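Long-range contacts in putative chorismate mutase (Yersinia pestis biovar Microtus str. 91001, PDB 2GBB), which catalyses the Claisen rearrangement of chorismate to prephenate and may play some part in pathogenicity: residues 6-11 / 130-135; 15-20 / 98-103; 51-56 / 106-111; 113-118 / 151-156; 124-129 / 145-150. All coordinates share one frame; numbering follows the deposited sequence. Where two conformers were deposited one is given.

Contact 1: 6-11 / 130-135; sequences TAPLIN and INTIRQ. With SO4 (sulfate ion), chain H.
Asn11 lies over the turn where the chain leaves helix 126-132, with its side chain against the backbone of Thr132 and Ile133. Its CG is anti to the backbone N (chi1 -176°), and this carries the amide across to the other segment. OD1 takes the hydrogen bond from Gln135 NE2 at 2.9 Å. NE2 stands above the plane of the Asn11 carbonyl, so the bond does not follow a lone pair. The Gln135 chain is bent at chi2 (-66°), which turns its amide back to this oxygen. Arg134 N adds a weak bond to the same atom at 3.2 Å. One good and one weak donor from the loop thus meet one acceptor on helix 7-14.

The protein is an all-helical bundle, as the type II chorismate mutases are. Here its first helix packs on the short helix 126-132 and the loop that follows. Gln135 lies close to Ile72, which probably belongs to the substrate site.

The apolar part is made by Ala7, Pro8 and Ile10. Thr132 CG2 touches Ala7 CB at 3.8 Å and also reaches the Pro8 ring. Thr132 OG1 is turned to its own helix and bonds to His128 O. Ile133 CD1 meets Ile10 CG2 at 3.8 Å, the two chains crossing obliquely. Asn131 ND2 donates instead to O4 of a sulfate, probably from the crystallisation liquor, at 2.6 Å.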
# COMPACT_ATOMS: atom_id res chain seq x y z
N THR A 6 7.29 -8.15 25.82
CA THR A 6 7.34 -8.61 24.43
C THR A 6 7.00 -7.51 23.43
O THR A 6 7.70 -7.33 22.43
CB THR A 6 6.42 -9.85 24.18
OG1 THR A 6 6.80 -10.89 25.09
CG2 THR A 6 6.61 -10.39 22.75
N ALA A 7 5.92 -6.78 23.70
CA ALA A 7 5.46 -5.72 22.80
C ALA A 7 6.52 -4.73 22.34
O ALA A 7 6.50 -4.35 21.17
CB ALA A 7 4.28 -4.99 23.39
N PRO A 8 7.42 -4.26 23.25
CA PRO A 8 8.50 -3.34 22.84
C PRO A 8 9.37 -3.92 21.73
O PRO A 8 9.80 -3.20 20.81
CB PRO A 8 9.31 -3.16 24.13
CG PRO A 8 8.30 -3.35 25.27
CD PRO A 8 7.42 -4.48 24.72
N LEU A 9 9.59 -5.22 21.79
CA LEU A 9 10.36 -5.94 20.77
C LEU A 9 9.62 -6.03 19.45
O LEU A 9 10.21 -5.82 18.39
CB LEU A 9 10.78 -7.33 21.28
CG LEU A 9 11.55 -7.29 22.62
CD1 LEU A 9 11.49 -8.60 23.41
CD2 LEU A 9 13.01 -6.89 22.40
N ILE A 10 8.33 -6.32 19.51
CA ILE A 10 7.51 -6.40 18.32
C ILE A 10 7.43 -5.03 17.64
O ILE A 10 7.61 -4.88 16.42
CB ILE A 10 6.11 -6.88 18.72
CG1 ILE A 10 6.17 -8.36 19.16
CG2 ILE A 10 5.12 -6.61 17.62
CD1 ILE A 10 4.82 -8.91 19.71
N ASN A 11 7.22 -3.99 18.46
CA ASN A 11 7.32 -2.63 17.97
C ASN A 11 8.62 -2.26 17.25
O ASN A 11 8.57 -1.67 16.18
CB ASN A 11 7.01 -1.63 19.10
CG ASN A 11 7.02 -0.20 18.62
OD1 ASN A 11 6.09 0.22 17.95
ND2 ASN A 11 8.10 0.53 18.90
N ILE A 130 -1.68 -2.25 22.06
CA ILE A 130 -2.03 -1.02 21.33
C ILE A 130 -1.15 0.20 21.70
O ILE A 130 -0.58 0.86 20.83
CB ILE A 130 -3.52 -0.67 21.47
CG1 ILE A 130 -4.38 -1.79 20.86
CG2 ILE A 130 -3.81 0.75 20.87
CD1 ILE A 130 -4.35 -1.84 19.33
N ASN A 131 -1.03 0.48 22.99
CA ASN A 131 -0.29 1.66 23.45
C ASN A 131 1.21 1.57 23.20
O ASN A 131 1.90 2.60 23.18
CB ASN A 131 -0.55 1.92 24.96
CG ASN A 131 -2.03 2.28 25.26
OD1 ASN A 131 -2.80 2.68 24.36
ND2 ASN A 131 -2.42 2.12 26.53
N THR A 132 1.71 0.34 23.00
CA THR A 132 3.15 0.10 22.90
C THR A 132 3.57 -0.09 21.45
O THR A 132 4.64 0.32 21.05
CB THR A 132 3.59 -1.17 23.69
OG1 THR A 132 3.09 -1.10 25.02
CG2 THR A 132 5.11 -1.32 23.72
N ILE A 133 2.73 -0.77 20.68
CA ILE A 133 3.07 -1.00 19.30
C ILE A 133 2.37 0.10 18.50
O ILE A 133 1.22 -0.02 18.12
CB ILE A 133 2.65 -2.42 18.82
CG1 ILE A 133 3.28 -3.50 19.72
CG2 ILE A 133 3.09 -2.63 17.38
CD1 ILE A 133 2.56 -4.83 19.72
N ARG A 134 3.09 1.20 18.32
CA ARG A 134 2.64 2.32 17.50
C ARG A 134 3.73 2.70 16.49
O ARG A 134 4.88 2.95 16.87
CB ARG A 134 2.22 3.55 18.36
CG ARG A 134 2.68 3.64 19.82
CD ARG A 134 2.05 4.89 20.55
NE ARG A 134 2.40 6.19 19.93
CZ ARG A 134 1.55 6.97 19.23
NH1 ARG A 134 0.27 6.61 19.08
NH2 ARG A 134 1.97 8.12 18.69
N GLN A 135 3.38 2.68 15.22
CA GLN A 135 4.29 3.11 14.15
C GLN A 135 3.43 3.85 13.14
O GLN A 135 2.23 3.58 12.99
CB GLN A 135 4.99 1.93 13.42
CG GLN A 135 5.98 1.00 14.17
CD GLN A 135 7.26 1.70 14.62
OE1 GLN A 135 7.84 2.55 13.92
NE2 GLN A 135 7.73 1.32 15.81
S SO4 H . -0.37 0.46 28.96
O1 SO4 H . -1.13 -0.62 29.60
O2 SO4 H . 0.80 0.76 29.81
O3 SO4 H . 0.12 0.01 27.67
O4 SO4 H . -1.19 1.64 28.76

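Contact 2: 15-20 / 98-103; sequences SYMKDV and ANIGEL. With SO4 (sulfate ion), chain F.
Tyr16 has CG anti to its carbonyl carbon (chi1 -72°), and the ring is swung out toward helix 93-117. Ile100 uses the same first torsion and is then extended, with chi2 at 169°. Its CD1 therefore runs past the CB of Tyr16 while the tyrosine runs the other way. The two slide past each other, and Tyr16 CB meets Ile100 CG1 at 3.7 Å.

Asn99 lies over one face of the tyrosine ring. Its CB is 4.1 Å from the Tyr16 ring centroid, a CH-pi contact set toward the rim. The Asn99 amide is nearly parallel to the ring, with the planes 13° apart. Leu103 comes from another direction. Its CD2 sits at the ring edge, 3.8 Å from Tyr16 CE2.

Ile100 CD1 also touches two more side chains. Selenomethionine Met17 bends at chi2, and its CE reaches Ile100 CD1 at 3.8 Å. Val20 CG2 touches the same Ile100 CD1 at 3.8 Å. No hydrogen bond joins the two segments, so they hold by apolar contact.

Lys18 points elsewhere. Its NZ bonds to two sulfate oxygens and forms a salt bridge with Glu85.

Ile100 also packs on Arg13, and Val20 on Gln73, both probable substrate-binding residues. A citrate, probably from the crystallisation liquor, lies near Val20. The contact thus packs helix 17-26 and the turn before it on helix 93-117, beside the probable active site of an all-helical chorismate mutase.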
# COMPACT_ATOMS: atom_id res chain seq x y z
N SER A 15 9.56 -1.16 13.27
CA SER A 15 10.22 0.13 12.92
C SER A 15 11.18 0.03 11.70
O SER A 15 11.55 1.03 11.16
CB SER A 15 11.00 0.69 14.12
OG SER A 15 12.07 -0.19 14.42
N TYR A 16 11.59 -1.16 11.30
CA TYR A 16 12.44 -1.38 10.13
C TYR A 16 11.70 -1.48 8.80
O TYR A 16 12.31 -1.58 7.77
CB TYR A 16 13.27 -2.67 10.32
CG TYR A 16 14.33 -2.44 11.34
CD1 TYR A 16 15.42 -1.61 11.04
CD2 TYR A 16 14.24 -2.97 12.63
CE1 TYR A 16 16.40 -1.30 12.00
CE2 TYR A 16 15.24 -2.69 13.60
CZ TYR A 16 16.29 -1.84 13.27
OH TYR A 16 17.28 -1.52 14.22
N MSE A 17 10.38 -1.47 8.83
CA MSE A 17 9.63 -1.82 7.63
C MSE A 17 9.52 -0.68 6.63
O MSE A 17 9.32 -0.90 5.42
CB MSE A 17 8.26 -2.35 8.03
CG MSE A 17 8.37 -3.64 8.85
SE MSE A 17 9.43 -5.00 7.94
CE MSE A 17 9.50 -6.18 9.41
N LYS A 18 9.70 0.54 7.13
CA LYS A 18 9.84 1.68 6.23
C LYS A 18 11.07 1.48 5.36
O LYS A 18 10.98 1.69 4.16
CB LYS A 18 9.88 3.03 6.97
CG LYS A 18 9.93 4.24 5.98
CD LYS A 18 10.31 5.52 6.69
CE LYS A 18 10.21 6.77 5.78
NZ LYS A 18 10.35 7.98 6.69
N ASP A 19 12.20 1.02 5.92
CA ASP A 19 13.37 0.74 5.08
C ASP A 19 13.13 -0.35 4.05
O ASP A 19 13.66 -0.25 2.93
CB ASP A 19 14.56 0.30 5.90
CG ASP A 19 15.19 1.47 6.66
OD1 ASP A 19 15.80 2.33 6.02
OD2 ASP A 19 15.02 1.54 7.87
N VAL A 20 12.38 -1.39 4.44
CA VAL A 20 12.10 -2.50 3.51
C VAL A 20 11.23 -1.98 2.38
O VAL A 20 11.51 -2.24 1.23
CB VAL A 20 11.44 -3.73 4.22
CG1 VAL A 20 11.14 -4.87 3.21
CG2 VAL A 20 12.33 -4.27 5.41
N ALA A 98 19.00 -8.37 8.82
CA ALA A 98 19.71 -8.99 9.96
C ALA A 98 19.17 -8.43 11.27
O ALA A 98 18.92 -9.19 12.22
CB ALA A 98 21.24 -8.79 9.86
N ASN A 99 18.96 -7.13 11.32
CA ASN A 99 18.30 -6.49 12.45
C ASN A 99 16.91 -7.02 12.75
O ASN A 99 16.54 -7.25 13.90
CB ASN A 99 18.23 -5.00 12.22
CG ASN A 99 19.46 -4.26 12.76
OD1 ASN A 99 19.95 -4.57 13.85
ND2 ASN A 99 19.94 -3.29 12.02
N ILE A 100 16.14 -7.25 11.69
CA ILE A 100 14.79 -7.80 11.81
C ILE A 100 14.88 -9.22 12.38
O ILE A 100 14.13 -9.56 13.28
CB ILE A 100 14.07 -7.75 10.42
CG1 ILE A 100 13.68 -6.29 10.05
CG2 ILE A 100 12.86 -8.65 10.35
CD1 ILE A 100 13.21 -6.14 8.55
N GLY A 101 15.79 -10.03 11.86
CA GLY A 101 15.92 -11.43 12.23
C GLY A 101 16.36 -11.50 13.69
O GLY A 101 15.86 -12.33 14.46
N GLU A 102 17.27 -10.60 14.05
CA GLU A 102 17.75 -10.46 15.43
C GLU A 102 16.58 -10.18 16.36
O GLU A 102 16.41 -10.83 17.39
CB GLU A 102 18.78 -9.34 15.47
CG GLU A 102 19.57 -9.17 16.77
CD GLU A 102 20.90 -8.39 16.56
OE1 GLU A 102 21.78 -8.49 17.48
OE2 GLU A 102 21.06 -7.71 15.47
N LEU A 103 15.72 -9.26 15.96
CA LEU A 103 14.58 -8.88 16.80
C LEU A 103 13.55 -10.00 16.88
O LEU A 103 12.94 -10.27 17.93
CB LEU A 103 13.92 -7.61 16.26
CG LEU A 103 14.05 -6.23 16.89
CD1 LEU A 103 14.21 -6.28 18.41
CD2 LEU A 103 15.10 -5.35 16.27
S SO4 F . 7.85 8.66 9.09
O1 SO4 F . 7.57 7.74 8.00
O2 SO4 F . 9.27 8.59 9.39
O3 SO4 F . 7.48 10.01 8.68
O4 SO4 F . 7.06 8.31 10.27

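Contact 3: 51-56 / 106-111; sequences LGLNGE and KILEQI
Leu51, Leu53 and Leu108 carry this contact. It joins the connection between helices 34-50 and 55-82 to the side of helix 93-117 in the all-helical chorismate mutase fold. Leu51 is the first residue to leave helical geometry after helix 34-50. Its CG is anti to the carbonyl carbon (chi1 -61°), and its two methyl branches reach the helix surface. CD1 settles in the angle between two successive residues, 3.6 Å from Leu108 CB and 3.6 Å from Glu109 N. The Leu51 and Leu108 side chains cross at about a right angle. The other branch, CD2, lies against the aliphatic part of Glu109, 3.8 Å from its CG. The acid chain runs on extended beyond that atom.

Leu53 follows after Gly52, whose positive phi (78°) turns the chain. It approaches the same helix beside Leu51. Its CD2 only brushes Ile111 CG2, at 4.5 Å. Leu108 also touches Gln47 and Ile58, and Ile111 touches Leu61 and Val153. The leucines thus join a core shared by helices 34-50, 55-82 and 93-117 and the C-terminal tail.

No hydrogen bond links the two segments directly. Polar ties come from nearby. Leu51 O accepts from Lys116 NZ, further along helix 93-117, and Gly52 and Asn54 bond through their backbones to Lys156 and Lys154. Within the contact itself, Leu53 CD1 lies 3.5 Å from the carbonyl oxygen of Leu108.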
# COMPACT_ATOMS: atom_id res chain seq x y z
N LEU A 51 14.01 -23.00 21.69
CA LEU A 51 13.63 -22.27 22.88
C LEU A 51 12.56 -22.95 23.72
O LEU A 51 12.09 -22.38 24.70
CB LEU A 51 13.18 -20.85 22.48
CG LEU A 51 14.22 -19.99 21.78
CD1 LEU A 51 13.54 -18.75 21.14
CD2 LEU A 51 15.34 -19.57 22.73
N GLY A 52 12.21 -24.19 23.38
CA GLY A 52 11.19 -24.90 24.13
C GLY A 52 9.77 -24.46 23.79
O GLY A 52 8.85 -24.69 24.54
N LEU A 53 9.59 -23.82 22.63
CA LEU A 53 8.29 -23.42 22.18
C LEU A 53 7.73 -24.49 21.27
O LEU A 53 8.49 -25.21 20.61
CB LEU A 53 8.33 -22.05 21.47
CG LEU A 53 8.73 -20.86 22.39
CD1 LEU A 53 9.02 -19.57 21.62
CD2 LEU A 53 7.66 -20.60 23.48
N ASN A 54 6.41 -24.63 21.26
CA ASN A 54 5.73 -25.40 20.24
C ASN A 54 5.82 -24.70 18.84
O ASN A 54 5.20 -23.67 18.63
CB ASN A 54 4.28 -25.56 20.66
CG ASN A 54 3.52 -26.53 19.79
OD1 ASN A 54 3.39 -26.21 18.52
ND2 ASN A 54 3.02 -27.55 20.27
N GLY A 55 6.57 -25.31 17.91
CA GLY A 55 6.88 -24.76 16.58
C GLY A 55 5.68 -24.29 15.76
O GLY A 55 5.63 -23.17 15.34
N GLU A 56 4.70 -25.17 15.60
CA GLU A 56 3.45 -24.84 14.91
C GLU A 56 2.61 -23.71 15.61
O GLU A 56 1.98 -22.88 14.93
CB GLU A 56 2.60 -26.11 14.74
CG GLU A 56 1.55 -26.03 13.64
CD GLU A 56 1.99 -26.72 12.35
OE1 GLU A 56 2.98 -26.25 11.73
OE2 GLU A 56 1.33 -27.72 11.96
N LYS A 106 14.69 -12.30 19.55
CA LYS A 106 14.47 -11.70 20.86
C LYS A 106 13.01 -11.79 21.29
O LYS A 106 12.70 -12.03 22.46
CB LYS A 106 14.96 -10.27 20.86
CG LYS A 106 16.48 -10.17 20.75
CD LYS A 106 16.97 -8.79 21.20
CE LYS A 106 18.42 -8.52 20.76
NZ LYS A 106 18.84 -7.18 21.33
N ILE A 107 12.12 -11.66 20.32
CA ILE A 107 10.70 -11.76 20.58
C ILE A 107 10.36 -13.19 21.05
O ILE A 107 9.67 -13.38 22.03
CB ILE A 107 9.87 -11.34 19.30
CG1 ILE A 107 9.96 -9.81 19.09
CG2 ILE A 107 8.43 -11.84 19.38
CD1 ILE A 107 9.71 -9.35 17.65
N LEU A 108 10.86 -14.18 20.35
CA LEU A 108 10.61 -15.57 20.71
C LEU A 108 11.25 -15.98 22.05
O LEU A 108 10.66 -16.75 22.81
CB LEU A 108 11.12 -16.50 19.60
CG LEU A 108 10.47 -16.42 18.22
CD1 LEU A 108 11.02 -17.59 17.38
CD2 LEU A 108 9.00 -16.51 18.33
N GLU A 109 12.46 -15.51 22.30
CA GLU A 109 13.13 -15.70 23.58
C GLU A 109 12.32 -15.08 24.71
O GLU A 109 12.13 -15.70 25.76
CB GLU A 109 14.55 -15.10 23.59
CG GLU A 109 15.47 -15.81 22.65
CD GLU A 109 16.86 -15.17 22.57
OE1 GLU A 109 17.00 -13.93 22.56
OE2 GLU A 109 17.82 -15.92 22.50
N GLN A 110 11.82 -13.86 24.50
CA GLN A 110 11.05 -13.19 25.52
C GLN A 110 9.71 -13.88 25.81
O GLN A 110 9.28 -13.98 26.99
CB GLN A 110 10.82 -11.74 25.10
CG GLN A 110 10.27 -10.83 26.22
CD GLN A 110 11.10 -10.89 27.50
OE1 GLN A 110 12.32 -10.81 27.47
NE2 GLN A 110 10.42 -11.04 28.63
N ILE A 111 9.01 -14.29 24.76
CA ILE A 111 7.78 -15.06 24.93
C ILE A 111 7.99 -16.38 25.69
O ILE A 111 7.20 -16.73 26.58
CB ILE A 111 7.08 -15.35 23.56
CG1 ILE A 111 6.39 -14.08 23.03
CG2 ILE A 111 6.03 -16.44 23.73
CD1 ILE A 111 5.90 -14.18 21.53

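Contact 4: 113-118 / 151-156; sequences EELKTC and NQVKLK
Leu115 and Leu155 slide past each other in opposite directions, and Leu115 CB meets Leu155 CG at 3.8 Å. Leu155 CD1 lies over the backbone carbonyl of Leu115, 3.8 Å from its O. The other branch, CD2, touches Lys116 CG at 3.7 Å and also the CE of that lysine, whose chain runs extended beside it. Leu115 reaches across to the tail as well. Its CD2 is 3.5 Å from Val153 O and 4.2 Å from Val153 CG1.

Polar bonds and the packing of Val153 position the tail. Lys154 NZ turns back to Asn151 O, 3.1 Å away and in the plane of that carbonyl. Lys154 N is hydrogen-bonded to Ser57 OG, and Val153 packs on Ile58 and Leu61 of helix 55-82. Just past the end of helix 93-117, Cys118 forms a disulfide with Cys3.

This surface contact joins the C-terminal tail to the end of helix 93-117, away from the probable substrate site. No hydrogen bond runs directly between the two segments. The match is apolar, with the lysine giving its methylenes to Leu155 and its ammonium to a third segment.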
# COMPACT_ATOMS: atom_id res chain seq x y z
N GLU A 113 10.54 -17.22 27.80
CA GLU A 113 10.77 -16.79 29.18
C GLU A 113 9.44 -16.48 29.92
O GLU A 113 9.13 -17.07 30.98
CB GLU A 113 11.74 -15.59 29.20
CG GLU A 113 12.37 -15.27 30.58
CD GLU A 113 11.76 -14.00 31.25
OE1 GLU A 113 10.52 -13.86 31.28
OE2 GLU A 113 12.54 -13.13 31.75
N GLU A 114 8.63 -15.58 29.35
CA GLU A 114 7.40 -15.17 30.01
C GLU A 114 6.43 -16.31 30.27
O GLU A 114 5.79 -16.37 31.31
CB GLU A 114 6.71 -14.05 29.23
CG GLU A 114 7.57 -12.76 29.22
CD GLU A 114 6.78 -11.50 28.97
OE1 GLU A 114 5.53 -11.51 29.14
OE2 GLU A 114 7.39 -10.48 28.59
N LEU A 115 6.29 -17.18 29.28
CA LEU A 115 5.42 -18.34 29.34
C LEU A 115 5.84 -19.29 30.46
O LEU A 115 4.98 -19.91 31.10
CB LEU A 115 5.46 -19.10 28.01
CG LEU A 115 4.25 -19.10 27.06
CD1 LEU A 115 3.20 -17.99 27.28
CD2 LEU A 115 4.70 -19.26 25.60
N LYS A 116 7.16 -19.42 30.66
CA LYS A 116 7.72 -20.23 31.75
C LYS A 116 7.50 -19.57 33.13
O LYS A 116 7.01 -20.22 34.06
CB LYS A 116 9.23 -20.48 31.52
CG LYS A 116 9.50 -21.33 30.28
CD LYS A 116 10.94 -21.17 29.69
CE LYS A 116 11.14 -22.22 28.61
NZ LYS A 116 12.46 -22.19 27.89
N THR A 117 7.80 -18.28 33.23
CA THR A 117 7.91 -17.55 34.49
C THR A 117 6.68 -16.75 34.93
O THR A 117 6.54 -16.43 36.11
CB THR A 117 9.15 -16.62 34.43
OG1 THR A 117 10.34 -17.40 34.26
CG2 THR A 117 9.29 -15.76 35.69
N CYS A 118 5.79 -16.40 34.01
CA CYS A 118 4.74 -15.44 34.34
C CYS A 118 3.34 -16.01 34.29
O CYS A 118 3.10 -17.02 33.61
CB CYS A 118 4.82 -14.20 33.42
SG CYS A 118 6.47 -13.49 33.31
N ASN A 151 -1.02 -14.61 21.91
CA ASN A 151 -1.65 -15.43 22.95
C ASN A 151 -1.88 -16.88 22.58
O ASN A 151 -2.22 -17.71 23.45
CB ASN A 151 -2.97 -14.77 23.41
CG ASN A 151 -2.72 -13.57 24.33
OD1 ASN A 151 -1.85 -13.63 25.20
ND2 ASN A 151 -3.44 -12.48 24.12
N GLN A 152 -1.68 -17.18 21.30
CA GLN A 152 -1.79 -18.56 20.79
C GLN A 152 -0.46 -19.31 20.93
O GLN A 152 -0.44 -20.54 20.84
CB GLN A 152 -2.26 -18.59 19.32
CG GLN A 152 -3.70 -18.09 19.10
CD GLN A 152 -4.70 -18.86 19.91
OE1 GLN A 152 -5.53 -18.28 20.62
NE2 GLN A 152 -4.62 -20.19 19.83
N VAL A 153 0.63 -18.58 21.18
CA VAL A 153 1.93 -19.22 21.30
C VAL A 153 2.05 -20.02 22.62
O VAL A 153 1.82 -19.47 23.70
CB VAL A 153 3.12 -18.20 21.28
CG1 VAL A 153 4.46 -18.93 21.41
CG2 VAL A 153 3.07 -17.29 20.04
N LYS A 154 2.48 -21.28 22.54
CA LYS A 154 2.56 -22.17 23.74
C LYS A 154 3.94 -22.76 23.85
O LYS A 154 4.64 -22.95 22.86
CB LYS A 154 1.55 -23.34 23.65
CG LYS A 154 0.10 -23.02 23.18
CD LYS A 154 -0.71 -22.26 24.23
CE LYS A 154 -2.07 -21.84 23.67
NZ LYS A 154 -2.61 -20.64 24.39
N LEU A 155 4.30 -23.14 25.07
CA LEU A 155 5.44 -24.00 25.32
C LEU A 155 5.24 -25.42 24.79
O LEU A 155 4.10 -25.86 24.60
CB LEU A 155 5.68 -24.10 26.82
CG LEU A 155 6.06 -22.80 27.53
CD1 LEU A 155 5.71 -23.00 29.02
CD2 LEU A 155 7.56 -22.45 27.34
N LYS A 156 6.34 -26.10 24.54
CA LYS A 156 6.40 -27.55 24.26
C LYS A 156 7.77 -27.97 23.76
O LYS A 156 8.20 -29.11 23.96
CB LYS A 156 5.33 -28.03 23.27
CG LYS A 156 4.31 -29.07 23.88
CD LYS A 156 4.87 -30.51 23.91
CE LYS A 156 5.49 -30.90 25.28
NZ LYS A 156 4.50 -31.11 26.44
OXT LYS A 156 8.49 -27.19 23.15

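Contact 5: 124-129 / 145-150; sequences GDKAHF and AIFSTF. With SO4 (sulfate ion), chain H.
Phe147 stands edge-on to Phe129. The ring centres are 5.0 Å apart and the planes 68° apart, so the edge of Phe147 meets a face of Phe129. Phe147 CD1 makes the touch, 3.6 Å from Phe129 CG, toward the rim of that ring. Phe150 approaches the same phenylalanine differently. Phe129 CZ points at the centre of the Phe150 face, 3.6 Å from Phe150 CD2, and the planes are oblique at 45°. Ile146 CG2 adds a contact at the edge of Phe129. The three rings form an aromatic cluster between helices 126-132 and 140-150, which follow each other in the chain. The cluster continues into helix 7-14 through Ala7 and Ile10, which pack on Phe129.

CG of Phe147 is anti to the backbone N (chi1 179°), which lays its ring under the start of helix 126-132. Lys126 CA sits over the ring centre, 3.7 Å from the Phe147 centroid, in a CH-pi contact. Lys126 N lies over that same face, 3.2 Å from Phe147 CZ. Gly124 O is at the ring edge, 3.3 Å from Phe147 CE1. Asp125 is the N-cap, with a weak bond from His128 N. His128 ND1 donates to O3 of a sulfate, probably from the crystallisation liquor.

No hydrogen bond crosses between the segments. They hold by ring and CH-pi contacts, with the first turn of helix 126-132 resting on Phe147.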
# COMPACT_ATOMS: atom_id res chain seq x y z
N GLY A 124 1.51 -8.91 28.76
CA GLY A 124 0.85 -7.82 28.06
C GLY A 124 -0.60 -8.14 27.76
O GLY A 124 -0.93 -9.26 27.34
N ASP A 125 -1.47 -7.15 28.01
CA ASP A 125 -2.87 -7.22 27.61
C ASP A 125 -3.17 -6.36 26.38
O ASP A 125 -2.31 -5.61 25.89
CB ASP A 125 -3.82 -6.89 28.78
CG ASP A 125 -4.02 -5.40 28.96
OD1 ASP A 125 -3.03 -4.66 29.19
OD2 ASP A 125 -5.19 -4.98 28.90
N LYS A 126 -4.40 -6.49 25.88
CA LYS A 126 -4.80 -5.92 24.60
C LYS A 126 -4.46 -4.43 24.50
O LYS A 126 -3.99 -3.98 23.48
CB LYS A 126 -6.29 -6.19 24.36
CG LYS A 126 -6.79 -5.96 22.94
CD LYS A 126 -8.04 -6.79 22.71
CE LYS A 126 -9.00 -6.09 21.76
NZ LYS A 126 -9.70 -7.08 20.86
N ALA A 127 -4.65 -3.71 25.60
CA ALA A 127 -4.44 -2.26 25.68
C ALA A 127 -2.97 -1.89 25.77
O ALA A 127 -2.55 -0.85 25.26
CB ALA A 127 -5.19 -1.71 26.87
N HIS A 128 -2.20 -2.73 26.45
CA HIS A 128 -0.78 -2.57 26.47
C HIS A 128 -0.17 -2.70 25.07
O HIS A 128 0.68 -1.89 24.70
CB HIS A 128 -0.14 -3.58 27.43
CG HIS A 128 1.34 -3.38 27.59
ND1 HIS A 128 1.88 -2.27 28.20
CD2 HIS A 128 2.39 -4.15 27.21
CE1 HIS A 128 3.20 -2.37 28.20
NE2 HIS A 128 3.53 -3.50 27.59
N PHE A 129 -0.60 -3.70 24.30
CA PHE A 129 -0.12 -3.88 22.93
C PHE A 129 -0.43 -2.67 22.06
O PHE A 129 0.47 -2.10 21.42
CB PHE A 129 -0.71 -5.16 22.31
CG PHE A 129 0.20 -6.36 22.42
CD1 PHE A 129 0.66 -6.79 23.66
CD2 PHE A 129 0.58 -7.08 21.28
CE1 PHE A 129 1.49 -7.92 23.75
CE2 PHE A 129 1.41 -8.20 21.37
CZ PHE A 129 1.86 -8.61 22.60
N ALA A 145 -4.49 -8.17 15.57
CA ALA A 145 -4.14 -9.48 15.01
C ALA A 145 -2.82 -10.03 15.59
O ALA A 145 -2.65 -11.24 15.82
CB ALA A 145 -4.11 -9.38 13.42
N ILE A 146 -1.90 -9.14 15.89
CA ILE A 146 -0.64 -9.58 16.44
C ILE A 146 -0.85 -10.04 17.87
O ILE A 146 -0.28 -11.06 18.30
CB ILE A 146 0.40 -8.48 16.43
CG1 ILE A 146 0.89 -8.26 15.00
CG2 ILE A 146 1.58 -8.87 17.37
CD1 ILE A 146 1.80 -7.12 14.90
N PHE A 147 -1.66 -9.28 18.61
CA PHE A 147 -1.98 -9.61 20.01
C PHE A 147 -2.72 -10.92 20.09
O PHE A 147 -2.45 -11.74 20.94
CB PHE A 147 -2.86 -8.53 20.68
CG PHE A 147 -3.24 -8.86 22.13
CD1 PHE A 147 -2.28 -8.84 23.13
CD2 PHE A 147 -4.55 -9.22 22.45
CE1 PHE A 147 -2.60 -9.15 24.46
CE2 PHE A 147 -4.91 -9.53 23.79
CZ PHE A 147 -3.95 -9.49 24.80
N SER A 148 -3.69 -11.14 19.22
CA SER A 148 -4.43 -12.34 19.42
C SER A 148 -3.59 -13.59 19.09
O SER A 148 -3.75 -14.63 19.76
CB SER A 148 -5.77 -12.28 18.70
OG SER A 148 -5.59 -12.31 17.31
N THR A 149 -2.67 -13.50 18.12
CA THR A 149 -1.82 -14.68 17.79
C THR A 149 -0.72 -14.90 18.83
O THR A 149 -0.27 -16.03 19.09
CB THR A 149 -1.18 -14.53 16.38
OG1 THR A 149 -0.59 -13.24 16.29
CG2 THR A 149 -2.23 -14.58 15.28
N PHE A 150 -0.24 -13.81 19.38
CA PHE A 150 0.74 -13.83 20.45
C PHE A 150 0.26 -14.73 21.61
O PHE A 150 1.02 -15.53 22.18
CB PHE A 150 0.99 -12.38 20.88
CG PHE A 150 1.51 -12.22 22.27
CD1 PHE A 150 2.86 -12.35 22.55
CD2 PHE A 150 0.62 -11.86 23.31
CE1 PHE A 150 3.35 -12.18 23.87
CE2 PHE A 150 1.10 -11.67 24.61
CZ PHE A 150 2.48 -11.84 24.89
S SO4 H . -0.37 0.46 28.96
O1 SO4 H . -1.13 -0.62 29.60
O2 SO4 H . 0.80 0.76 29.81
O3 SO4 H . 0.12 0.01 27.67
O4 SO4 H . -1.19 1.64 28.76

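Contacts 2 and 3 share helix 93-117 with contact 4, and their segments lie along it in the order 2, 3, 4. Contacts 3 and 4 are close, with centres about 8 Å apart, and they touch through the C-terminal tail. Contacts 1 and 5 both use helix 126-132, with centres about 9 Å apart, and touch the same sulfate. Contact 2 lies about 24 Å from contact 4, centre to centre, on the opposite side of the chain's centre. Contacts 2 and 3 are nested inside the loop closed by contact 1, and contact 5 inside that of contact 4. Together they tie both chain ends to one helical bundle, with contact 2 nearest the probable substrate site.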